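Side-chain contact in core protein VP7 (Bluetongue virus, PDB 1BVP), which forms homotrimers that assemble as capsomers on a VP3 scaffold to build the inner capsid of the virus, and probably binds receptors on the host cell surface: residues Val152-Gly155 / Pro156-Gln160. Sequence-based numbering, arbitrary orientation.
Sequences VVCG and PDMIQ
V152 and Q160 form an antiparallel, hydrogen-bonded pair of a beta hairpin. V152 N donates to Q160 O at 2.9 Å. Q160 N returns a bond of the same length to V152 O. Toward the turn the ladder becomes irregular. C154 N gives its hydrogen to M158 O at 2.9 Å, but the donor stands 41° out of the carbonyl plane. G155 N adds a weak second bond to M158 O. M158 N reaches G155 O in a bond that is straight but weak, at 3.5 Å. P156 and D157 make the turn. Outside the hairpin, backbone hydrogen bonds pair V153 with F136 and P156 with F129.

V152, M158 and Q160 share a face of the hairpin. C154 turns toward the opposite strand, with SG staggered between N and C about the CA-CB bond (chi1 51°), which brings the sulfur beside the M158 and Q160 chains. SG lies 3.8 Å from M158 CG and 3.7 Å from Q160 OE1, both packing contacts. V152 and Q160 run side by side, with V152 CG1 4.0 Å from Q160 NE2. The buried Q160 amide is satisfied elsewhere: G139 N donates to OE1, and NE2 donates to Q137 O.

V153 and I159 form the non-hydrogen-bonded pair, with I159 also packing on F129, V171, I174 and F175. The hairpin joins strands 149-155 and 158-163 in an antiparallel sheet. Strand 241-252 borders 158-163 on its other side, where backbone hydrogen bonds pair D157 with V247 and I159 with I245. At the turn, P156 packs on Q246 of a neighbouring subunit.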
loop_
_atom_site.group_PDB
_atom_site.type_symbol
_atom_site.label_atom_id
_atom_site.label_comp_id
_atom_site.label_asym_id
_atom_site.label_seq_id
_atom_site.Cartn_x
_atom_site.Cartn_y
_atom_site.Cartn_z
ATOM N N VAL A 152 16.919 -9.964 -26.124
ATOM C CA VAL A 152 17.607 -8.765 -25.709
ATOM C C VAL A 152 16.665 -7.942 -24.770
ATOM O O VAL A 152 15.438 -8.078 -24.875
ATOM C CB VAL A 152 18.013 -8.067 -27.060
ATOM C CG1 VAL A 152 17.175 -6.856 -27.375
ATOM C CG2 VAL A 152 19.440 -7.815 -27.113
ATOM N N VAL A 153 17.203 -7.151 -23.829
ATOM C CA VAL A 153 16.311 -6.376 -22.960
ATOM C C VAL A 153 15.922 -5.047 -23.586
ATOM O O VAL A 153 16.791 -4.324 -24.068
ATOM C CB VAL A 153 16.800 -6.177 -21.419
ATOM C CG1 VAL A 153 17.965 -7.056 -21.050
ATOM C CG2 VAL A 153 17.051 -4.707 -21.050
ATOM N N CYS A 154 14.628 -4.719 -23.548
ATOM C CA CYS A 154 14.154 -3.481 -24.113
ATOM C C CYS A 154 13.405 -2.559 -23.172
ATOM O O CYS A 154 12.791 -1.575 -23.591
ATOM C CB CYS A 154 13.303 -3.779 -25.324
ATOM S SG CYS A 154 12.043 -4.953 -25.050
ATOM N N GLY A 155 13.444 -2.867 -21.886
ATOM C CA GLY A 155 12.757 -2.033 -20.912
ATOM C C GLY A 155 13.159 -2.535 -19.555
ATOM O O GLY A 155 13.844 -3.564 -19.459
ATOM N N PRO A 156 12.750 -1.847 -18.483
ATOM C CA PRO A 156 13.088 -2.241 -17.105
ATOM C C PRO A 156 12.370 -3.525 -16.718
ATOM O O PRO A 156 12.809 -4.227 -15.819
ATOM C CB PRO A 156 12.567 -1.081 -16.275
ATOM C CG PRO A 156 12.350 0.053 -17.266
ATOM C CD PRO A 156 11.895 -0.653 -18.492
ATOM N N ASP A 157 11.326 -3.867 -17.470
ATOM C CA ASP A 157 10.517 -5.053 -17.207
ATOM C C ASP A 157 10.250 -5.849 -18.457
ATOM O O ASP A 157 9.340 -6.690 -18.475
ATOM C CB ASP A 157 9.150 -4.612 -16.672
ATOM C CG ASP A 157 8.352 -3.771 -17.676
ATOM O OD1 ASP A 157 8.940 -3.261 -18.664
ATOM O OD2 ASP A 157 7.124 -3.607 -17.459
ATOM N N MET A 158 11.100 -5.681 -19.462
ATOM C CA MET A 158 10.815 -6.303 -20.742
ATOM C C MET A 158 11.973 -6.812 -21.578
ATOM O O MET A 158 13.075 -6.241 -21.567
ATOM C CB MET A 158 10.106 -5.232 -21.546
ATOM C CG MET A 158 9.285 -5.731 -22.629
ATOM S SD MET A 158 7.631 -5.247 -22.295
ATOM C CE MET A 158 6.987 -6.732 -22.646
ATOM N N ILE A 159 11.719 -7.900 -22.300
ATOM C CA ILE A 159 12.698 -8.425 -23.247
ATOM C C ILE A 159 11.941 -8.714 -24.550
ATOM O O ILE A 159 10.691 -8.854 -24.557
ATOM C CB ILE A 159 13.413 -9.726 -22.792
ATOM C CG1 ILE A 159 12.486 -10.925 -22.904
ATOM C CG2 ILE A 159 14.016 -9.571 -21.416
ATOM C CD1 ILE A 159 13.237 -12.205 -23.064
ATOM N N GLN A 160 12.682 -8.739 -25.655
ATOM C CA GLN A 160 12.112 -9.061 -26.983
ATOM C C GLN A 160 13.084 -10.039 -27.585
ATOM O O GLN A 160 14.280 -10.023 -27.243
ATOM C CB GLN A 160 11.946 -7.843 -27.890
ATOM C CG GLN A 160 13.219 -7.065 -28.101
ATOM C CD GLN A 160 12.966 -5.680 -28.650
ATOM O OE1 GLN A 160 11.832 -5.229 -28.740
ATOM N NE2 GLN A 160 14.030 -4.987 -29.000
#